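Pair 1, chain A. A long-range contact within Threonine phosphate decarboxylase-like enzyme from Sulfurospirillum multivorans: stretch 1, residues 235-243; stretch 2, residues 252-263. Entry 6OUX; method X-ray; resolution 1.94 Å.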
# COMPACT_ATOMS: atom_id res chain seq x y z
N ASN A 235 -8.47 -6.19 26.16
CA ASN A 235 -7.67 -7.10 25.35
C ASN A 235 -8.15 -7.22 23.88
O ASN A 235 -7.59 -8.01 23.14
CB ASN A 235 -7.57 -8.50 25.96
CG ASN A 235 -8.88 -9.19 26.03
OD1 ASN A 235 -9.95 -8.56 25.91
ND2 ASN A 235 -8.84 -10.46 26.39
N VAL A 236 -9.19 -6.49 23.50
CA VAL A 236 -9.70 -6.55 22.15
C VAL A 236 -8.96 -5.64 21.17
O VAL A 236 -8.75 -4.44 21.42
CB VAL A 236 -11.21 -6.32 22.15
CG1 VAL A 236 -11.79 -6.06 20.74
CG2 VAL A 236 -11.88 -7.54 22.77
N ILE A 237 -8.72 -6.22 20.00
CA ILE A 237 -8.29 -5.52 18.80
C ILE A 237 -9.32 -5.75 17.71
O ILE A 237 -9.66 -6.91 17.41
CB ILE A 237 -6.93 -5.98 18.34
CG1 ILE A 237 -5.87 -5.58 19.36
CG2 ILE A 237 -6.55 -5.38 17.00
CD1 ILE A 237 -4.58 -6.34 19.28
N ILE A 238 -9.86 -4.65 17.19
CA ILE A 238 -10.82 -4.74 16.09
C ILE A 238 -10.10 -4.47 14.80
O ILE A 238 -9.33 -3.50 14.67
CB ILE A 238 -11.98 -3.71 16.26
CG1 ILE A 238 -12.72 -3.92 17.57
CG2 ILE A 238 -12.94 -3.77 15.07
CD1 ILE A 238 -13.39 -5.29 17.73
N VAL A 239 -10.34 -5.30 13.80
CA VAL A 239 -9.79 -5.03 12.49
C VAL A 239 -10.92 -5.05 11.45
O VAL A 239 -11.81 -5.89 11.54
CB VAL A 239 -8.74 -6.13 12.09
CG1 VAL A 239 -8.18 -5.81 10.75
CG2 VAL A 239 -7.60 -6.22 13.06
N LYS A 240 -10.85 -4.17 10.46
CA LYS A 240 -11.97 -4.02 9.49
C LYS A 240 -11.46 -3.47 8.16
O LYS A 240 -10.81 -2.44 8.12
CB LYS A 240 -13.09 -3.14 10.07
CG LYS A 240 -14.26 -2.99 9.13
CD LYS A 240 -15.56 -2.55 9.78
CE LYS A 240 -16.67 -2.57 8.76
NZ LYS A 240 -16.31 -1.61 7.68
N SER A 241 -11.80 -4.18 7.09
CA SER A 241 -11.60 -3.71 5.76
C SER A 241 -12.49 -2.51 5.54
O SER A 241 -13.58 -2.42 6.09
CB SER A 241 -11.87 -4.82 4.76
OG SER A 241 -11.91 -4.27 3.46
N LEU A 242 -12.01 -1.54 4.80
CA LEU A 242 -12.91 -0.53 4.20
C LEU A 242 -13.22 -0.78 2.72
O LEU A 242 -14.04 -0.06 2.16
CB LEU A 242 -12.34 0.87 4.39
CG LEU A 242 -12.22 1.33 5.84
CD1 LEU A 242 -11.38 2.60 5.89
CD2 LEU A 242 -13.61 1.57 6.44
N SER A 243 -12.66 -1.83 2.14
CA SER A 243 -12.79 -2.15 0.70
C SER A 243 -13.93 -3.14 0.34
O SER A 243 -14.60 -3.04 -0.69
CB SER A 243 -11.38 -2.56 0.18
OG SER A 243 -10.41 -1.47 0.47
N ARG A 252 -7.07 0.14 -1.63
CA ARG A 252 -6.95 -0.86 -0.56
C ARG A 252 -6.79 -0.19 0.77
O ARG A 252 -5.76 0.42 1.05
CB ARG A 252 -5.77 -1.80 -0.82
CG ARG A 252 -5.91 -2.66 -2.08
CD ARG A 252 -5.20 -4.01 -1.96
NE ARG A 252 -3.92 -3.90 -1.26
CZ ARG A 252 -3.31 -4.89 -0.59
NH1 ARG A 252 -3.86 -6.11 -0.52
NH2 ARG A 252 -2.14 -4.67 -0.00
N LEU A 253 -7.82 -0.29 1.61
CA LEU A 253 -7.86 0.39 2.90
C LEU A 253 -8.48 -0.46 3.98
O LEU A 253 -9.49 -1.08 3.77
CB LEU A 253 -8.76 1.60 2.83
CG LEU A 253 -8.30 2.75 1.98
CD1 LEU A 253 -9.45 3.72 1.83
CD2 LEU A 253 -7.09 3.41 2.58
N GLY A 254 -7.89 -0.42 5.16
CA GLY A 254 -8.52 -1.06 6.30
C GLY A 254 -8.04 -0.35 7.53
O GLY A 254 -7.03 0.42 7.46
N TYR A 255 -8.72 -0.59 8.64
CA TYR A 255 -8.24 0.00 9.90
C TYR A 255 -8.28 -1.03 11.03
O TYR A 255 -8.85 -2.11 10.89
CB TYR A 255 -9.01 1.28 10.27
CG TYR A 255 -10.46 1.03 10.76
CD1 TYR A 255 -11.50 0.91 9.89
CD2 TYR A 255 -10.73 0.90 12.09
CE1 TYR A 255 -12.81 0.70 10.33
CE2 TYR A 255 -12.02 0.67 12.55
CZ TYR A 255 -13.03 0.55 11.67
OH TYR A 255 -14.26 0.30 12.14
N ALA A 256 -7.60 -0.70 12.11
CA ALA A 256 -7.67 -1.43 13.37
C ALA A 256 -7.83 -0.47 14.52
O ALA A 256 -7.31 0.67 14.47
CB ALA A 256 -6.43 -2.26 13.59
N LEU A 257 -8.51 -0.93 15.56
CA LEU A 257 -8.60 -0.25 16.88
C LEU A 257 -7.77 -1.10 17.86
O LEU A 257 -7.99 -2.31 17.99
CB LEU A 257 -10.04 -0.19 17.37
CG LEU A 257 -11.07 0.41 16.39
CD1 LEU A 257 -12.46 0.45 16.99
CD2 LEU A 257 -10.71 1.80 15.91
N MET A 258 -6.80 -0.47 18.48
CA MET A 258 -5.89 -1.17 19.35
C MET A 258 -5.25 -0.22 20.35
O MET A 258 -5.48 0.99 20.33
CB MET A 258 -4.84 -1.97 18.55
CG MET A 258 -3.90 -1.18 17.66
SD MET A 258 -2.68 -2.20 16.70
CE MET A 258 -3.32 -2.19 15.23
N ASP A 259 -4.47 -0.79 21.23
CA ASP A 259 -3.78 -0.04 22.29
C ASP A 259 -2.97 1.12 21.67
O ASP A 259 -2.23 0.90 20.74
CB ASP A 259 -2.84 -1.02 23.04
CG ASP A 259 -2.07 -0.33 24.11
OD1 ASP A 259 -2.66 -0.03 25.20
OD2 ASP A 259 -0.90 0.00 23.84
N SER A 260 -3.15 2.34 22.16
CA SER A 260 -2.49 3.50 21.56
C SER A 260 -0.98 3.49 21.74
O SER A 260 -0.24 3.97 20.84
CB SER A 260 -3.10 4.82 22.04
OG SER A 260 -2.97 4.92 23.42
N ARG A 261 -0.52 2.94 22.86
CA ARG A 261 0.92 2.77 23.10
C ARG A 261 1.57 1.91 21.99
O ARG A 261 2.62 2.26 21.42
CB ARG A 261 1.13 2.03 24.44
CG ARG A 261 2.03 2.70 25.45
CD ARG A 261 1.59 4.11 25.82
NE ARG A 261 0.18 4.28 26.21
CZ ARG A 261 -0.30 4.40 27.46
NH1 ARG A 261 0.49 4.30 28.50
NH2 ARG A 261 -1.60 4.58 27.65
N LYS A 262 0.96 0.75 21.75
CA LYS A 262 1.37 -0.16 20.69
C LYS A 262 1.33 0.54 19.29
O LYS A 262 2.28 0.44 18.50
CB LYS A 262 0.45 -1.35 20.76
CG LYS A 262 0.67 -2.47 19.76
CD LYS A 262 -0.43 -3.51 19.98
CE LYS A 262 -0.50 -4.59 18.90
NZ LYS A 262 0.31 -5.77 19.27
N ILE A 263 0.25 1.25 18.98
CA ILE A 263 0.26 2.03 17.70
C ILE A 263 1.43 3.02 17.66
O ILE A 263 2.08 3.17 16.61
CB ILE A 263 -1.05 2.75 17.47
CG1 ILE A 263 -2.18 1.74 17.19
CG2 ILE A 263 -0.96 3.75 16.32
CD1 ILE A 263 -3.54 2.36 17.24

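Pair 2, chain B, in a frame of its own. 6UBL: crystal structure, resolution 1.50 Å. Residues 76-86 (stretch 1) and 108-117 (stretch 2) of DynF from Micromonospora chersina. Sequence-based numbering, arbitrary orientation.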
# COMPACT_ATOMS: atom_id res chain seq x y z
N TRP B 76 26.81 4.18 -10.81
CA TRP B 76 25.68 4.72 -10.05
C TRP B 76 24.45 4.97 -10.92
O TRP B 76 23.34 4.58 -10.56
CB TRP B 76 26.10 6.01 -9.32
CG TRP B 76 24.99 6.70 -8.57
CD1 TRP B 76 24.21 7.72 -9.03
CD2 TRP B 76 24.55 6.42 -7.23
NE1 TRP B 76 23.31 8.10 -8.06
CE2 TRP B 76 23.49 7.32 -6.95
CE3 TRP B 76 24.93 5.51 -6.25
CZ2 TRP B 76 22.82 7.32 -5.73
CZ3 TRP B 76 24.26 5.51 -5.04
CH2 TRP B 76 23.22 6.41 -4.79
N ALA B 77 24.63 5.62 -12.07
CA ALA B 77 23.47 6.09 -12.83
C ALA B 77 22.53 4.93 -13.17
O ALA B 77 21.31 5.10 -13.18
CB ALA B 77 23.92 6.83 -14.09
N ASP B 78 23.09 3.75 -13.44
CA ASP B 78 22.32 2.57 -13.84
C ASP B 78 21.96 1.66 -12.67
O ASP B 78 21.19 0.71 -12.86
CB ASP B 78 23.14 1.75 -14.84
CG ASP B 78 23.37 2.47 -16.14
OD1 ASP B 78 22.48 3.25 -16.54
OD2 ASP B 78 24.44 2.29 -16.75
N ALA B 79 22.52 1.90 -11.49
CA ALA B 79 22.45 0.93 -10.41
C ALA B 79 21.07 0.88 -9.77
O ALA B 79 20.46 1.92 -9.47
CB ALA B 79 23.49 1.26 -9.34
N GLU B 80 20.59 -0.34 -9.55
CA GLU B 80 19.42 -0.59 -8.75
C GLU B 80 19.81 -1.57 -7.65
O GLU B 80 20.65 -2.44 -7.85
CB GLU B 80 18.34 -1.25 -9.57
CG GLU B 80 17.79 -0.40 -10.68
CD GLU B 80 16.65 -1.10 -11.37
OE1 GLU B 80 15.58 -1.20 -10.75
OE2 GLU B 80 16.86 -1.60 -12.49
N VAL B 81 19.19 -1.41 -6.48
CA VAL B 81 19.40 -2.29 -5.34
C VAL B 81 18.04 -2.68 -4.79
O VAL B 81 17.17 -1.82 -4.57
CB VAL B 81 20.25 -1.60 -4.25
CG1 VAL B 81 20.30 -2.45 -2.99
CG2 VAL B 81 21.66 -1.34 -4.77
N TYR B 82 17.85 -3.98 -4.57
CA TYR B 82 16.65 -4.53 -3.95
C TYR B 82 16.93 -4.80 -2.48
O TYR B 82 18.04 -5.22 -2.12
CB TYR B 82 16.25 -5.81 -4.68
CG TYR B 82 15.77 -5.47 -6.07
CD1 TYR B 82 14.45 -5.12 -6.31
CD2 TYR B 82 16.67 -5.41 -7.13
CE1 TYR B 82 14.02 -4.77 -7.56
CE2 TYR B 82 16.25 -5.05 -8.40
CZ TYR B 82 14.91 -4.74 -8.60
OH TYR B 82 14.48 -4.38 -9.86
N THR B 83 15.95 -4.55 -1.64
CA THR B 83 16.15 -4.60 -0.20
C THR B 83 15.07 -5.46 0.44
O THR B 83 13.96 -5.58 -0.09
CB THR B 83 16.09 -3.20 0.42
OG1 THR B 83 14.80 -2.63 0.16
CG2 THR B 83 17.16 -2.29 -0.17
N ASN B 84 15.40 -6.08 1.57
CA ASN B 84 14.40 -6.65 2.46
C ASN B 84 14.68 -6.11 3.85
O ASN B 84 15.83 -6.07 4.29
CB ASN B 84 14.46 -8.18 2.58
CG ASN B 84 13.99 -8.95 1.35
OD1 ASN B 84 14.15 -10.18 1.31
ND2 ASN B 84 13.41 -8.27 0.36
N LEU B 85 13.62 -5.74 4.57
CA LEU B 85 13.72 -5.39 5.98
C LEU B 85 13.56 -6.70 6.76
O LEU B 85 12.49 -7.30 6.74
CB LEU B 85 12.63 -4.38 6.34
CG LEU B 85 12.48 -3.95 7.79
CD1 LEU B 85 13.77 -3.38 8.32
CD2 LEU B 85 11.34 -2.94 7.91
N ILE B 86 14.64 -7.15 7.40
CA ILE B 86 14.66 -8.49 7.99
C ILE B 86 14.50 -8.51 9.51
O ILE B 86 14.20 -9.58 10.07
CB ILE B 86 15.90 -9.31 7.58
CG1 ILE B 86 17.19 -8.71 8.13
CG2 ILE B 86 15.99 -9.43 6.06
CD1 ILE B 86 18.43 -9.57 7.84
N CYS B 108 5.04 -11.93 7.01
CA CYS B 108 5.12 -11.02 5.88
C CYS B 108 6.57 -10.78 5.49
O CYS B 108 7.44 -10.63 6.37
CB CYS B 108 4.60 -9.63 6.28
SG CYS B 108 2.92 -9.56 6.83
N LEU B 109 6.85 -10.73 4.20
CA LEU B 109 8.14 -10.25 3.71
C LEU B 109 8.05 -8.74 3.49
O LEU B 109 7.31 -8.28 2.61
CB LEU B 109 8.56 -10.95 2.41
CG LEU B 109 9.87 -10.35 1.88
CD1 LEU B 109 11.04 -10.72 2.80
CD2 LEU B 109 10.17 -10.77 0.45
N SER B 110 8.81 -7.97 4.28
CA SER B 110 8.93 -6.53 4.08
C SER B 110 10.08 -6.29 3.10
O SER B 110 11.20 -6.75 3.32
CB SER B 110 9.21 -5.83 5.41
OG SER B 110 8.08 -5.93 6.28
N ALA B 111 9.78 -5.59 2.00
CA ALA B 111 10.69 -5.53 0.86
C ALA B 111 10.59 -4.19 0.16
O ALA B 111 9.54 -3.54 0.17
CB ALA B 111 10.42 -6.68 -0.11
N GLY B 112 11.68 -3.79 -0.48
CA GLY B 112 11.74 -2.50 -1.12
C GLY B 112 12.82 -2.46 -2.18
O GLY B 112 13.39 -3.49 -2.56
N GLN B 113 13.07 -1.26 -2.67
CA GLN B 113 14.06 -1.08 -3.72
C GLN B 113 14.56 0.36 -3.75
O GLN B 113 13.95 1.27 -3.17
CB GLN B 113 13.52 -1.50 -5.08
CG GLN B 113 12.31 -0.72 -5.54
CD GLN B 113 11.66 -1.35 -6.74
OE1 GLN B 113 10.55 -1.88 -6.65
NE2 GLN B 113 12.36 -1.33 -7.86
N ILE B 114 15.69 0.54 -4.42
CA ILE B 114 16.32 1.84 -4.63
C ILE B 114 16.63 1.95 -6.11
O ILE B 114 17.34 1.10 -6.66
CB ILE B 114 17.61 1.96 -3.80
CG1 ILE B 114 17.34 1.69 -2.32
CG2 ILE B 114 18.21 3.35 -3.98
CD1 ILE B 114 18.60 1.66 -1.46
N ARG B 115 16.07 2.97 -6.76
CA ARG B 115 16.29 3.16 -8.19
C ARG B 115 16.01 4.60 -8.58
O ARG B 115 15.35 5.35 -7.86
CB ARG B 115 15.47 2.18 -9.04
CG ARG B 115 13.93 2.32 -8.95
CD ARG B 115 13.30 1.84 -10.26
NE ARG B 115 13.67 2.80 -11.30
CZ ARG B 115 14.04 2.51 -12.54
NH1 ARG B 115 14.09 1.25 -12.97
NH2 ARG B 115 14.37 3.49 -13.37
N THR B 116 16.51 4.97 -9.75
CA THR B 116 16.21 6.28 -10.32
C THR B 116 14.70 6.46 -10.46
O THR B 116 14.02 5.58 -11.01
CB THR B 116 16.87 6.39 -11.69
OG1 THR B 116 18.30 6.30 -11.55
CG2 THR B 116 16.48 7.68 -12.41
N PRO B 117 14.14 7.57 -9.98
CA PRO B 117 12.70 7.81 -10.16
C PRO B 117 12.37 8.22 -11.59
O PRO B 117 13.22 8.71 -12.34
CB PRO B 117 12.41 8.94 -9.17
CG PRO B 117 13.72 9.70 -9.11
CD PRO B 117 14.79 8.64 -9.20
O HOH W 1 18.47 3.24 -10.86
O HOH W 2 13.40 -1.42 -12.23
O HOH W 3 15.19 -1.09 -8.07
O HOH W 4 15.59 -1.00 -14.71
O HOH W 5 10.65 -9.32 6.21

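Pairs 1 and 2 share one backbone arrangement, two antiparallel strands in direct register, and 14 central residues superpose with an RMSD of 0.7 Å. The strand directions differ by 169° in pair 1 and 153° in pair 2, and the contacts bury 637 and 643 Å². The hydrogen-bonded pair A:Ile238–A:Leu257 falls on B:Val81–B:Ile114. In pair 1, A:Ile238 N donates to A:Leu257 O (3.1 Å) and A:Leu257 N to A:Ile238 O (2.8 Å); in pair 2, B:Val81 N donates to B:Ile114 O (3.1 Å) and B:Ile114 N to B:Val81 O (2.8 Å). Branched aliphatic side chains fill this position in both, with CB atoms 4.2 Å apart in A:Ile238 and A:Leu257 and 4.5 Å apart in B:Val81 and B:Ile114.

The next position on the same face is solved differently. A:Lys240 lies opposite A:Tyr255, whose ring reaches back over the neighbouring strand: CE1 of A:Tyr255 lies 3.9 Å from CB of A:Lys240 and 4.1 Å from CD2 of A:Leu242, which meets the ring at its edge. The matching residues are B:Thr83 and B:Gly112. With no side chain on the glycine, the threonine hydroxyl sits close above the backbone, B:Thr83 OG1 being 3.2 Å from B:Gly112 O, although the angle is too poor for a hydrogen bond. Further along, A:Leu242 packs on A:Leu253 (CB to CB, 4.0 Å), whereas B:Leu85 meets the smaller B:Ser110 (CB to CB, 3.8 Å). The backbone bond is retained: A:Leu242 N to A:Leu253 O is 2.8 Å, and B:Leu85 N to B:Ser110 O is 2.9 Å.

On the other face, A:Val239 and A:Ala256 make a small apolar contact (CG2 to CB, 4.2 Å). Their counterparts are larger: CE1 of B:Tyr82 approaches NE2 of B:Gln113 to 3.8 Å. At the following pair both residues are larger in pair 2, and the bigger of the two stays on the first strand in each: A:Ser241 faces A:Gly254, with CA atoms 4.1 Å apart, while ND2 of B:Asn84 reaches CB of B:Ala111 at 3.4 Å and also donates to its neighbour B:Thr83 O at 2.8 Å.

A change from apolar to charged lies at A:Ile237 and A:Met258, which touch through CG1 and CB at 3.8 Å. B:Glu80 and B:Arg115 replace this apolar contact with a long salt bridge, OE1 to NH1 at 3.6 Å. Water 2 reinforces it, donating to B:Glu80 OE1 (2.6 Å) and accepting from B:Arg115 NH1 (2.9 Å). Solvent thus helps join charged side chains where pair 1 uses direct hydrophobic packing.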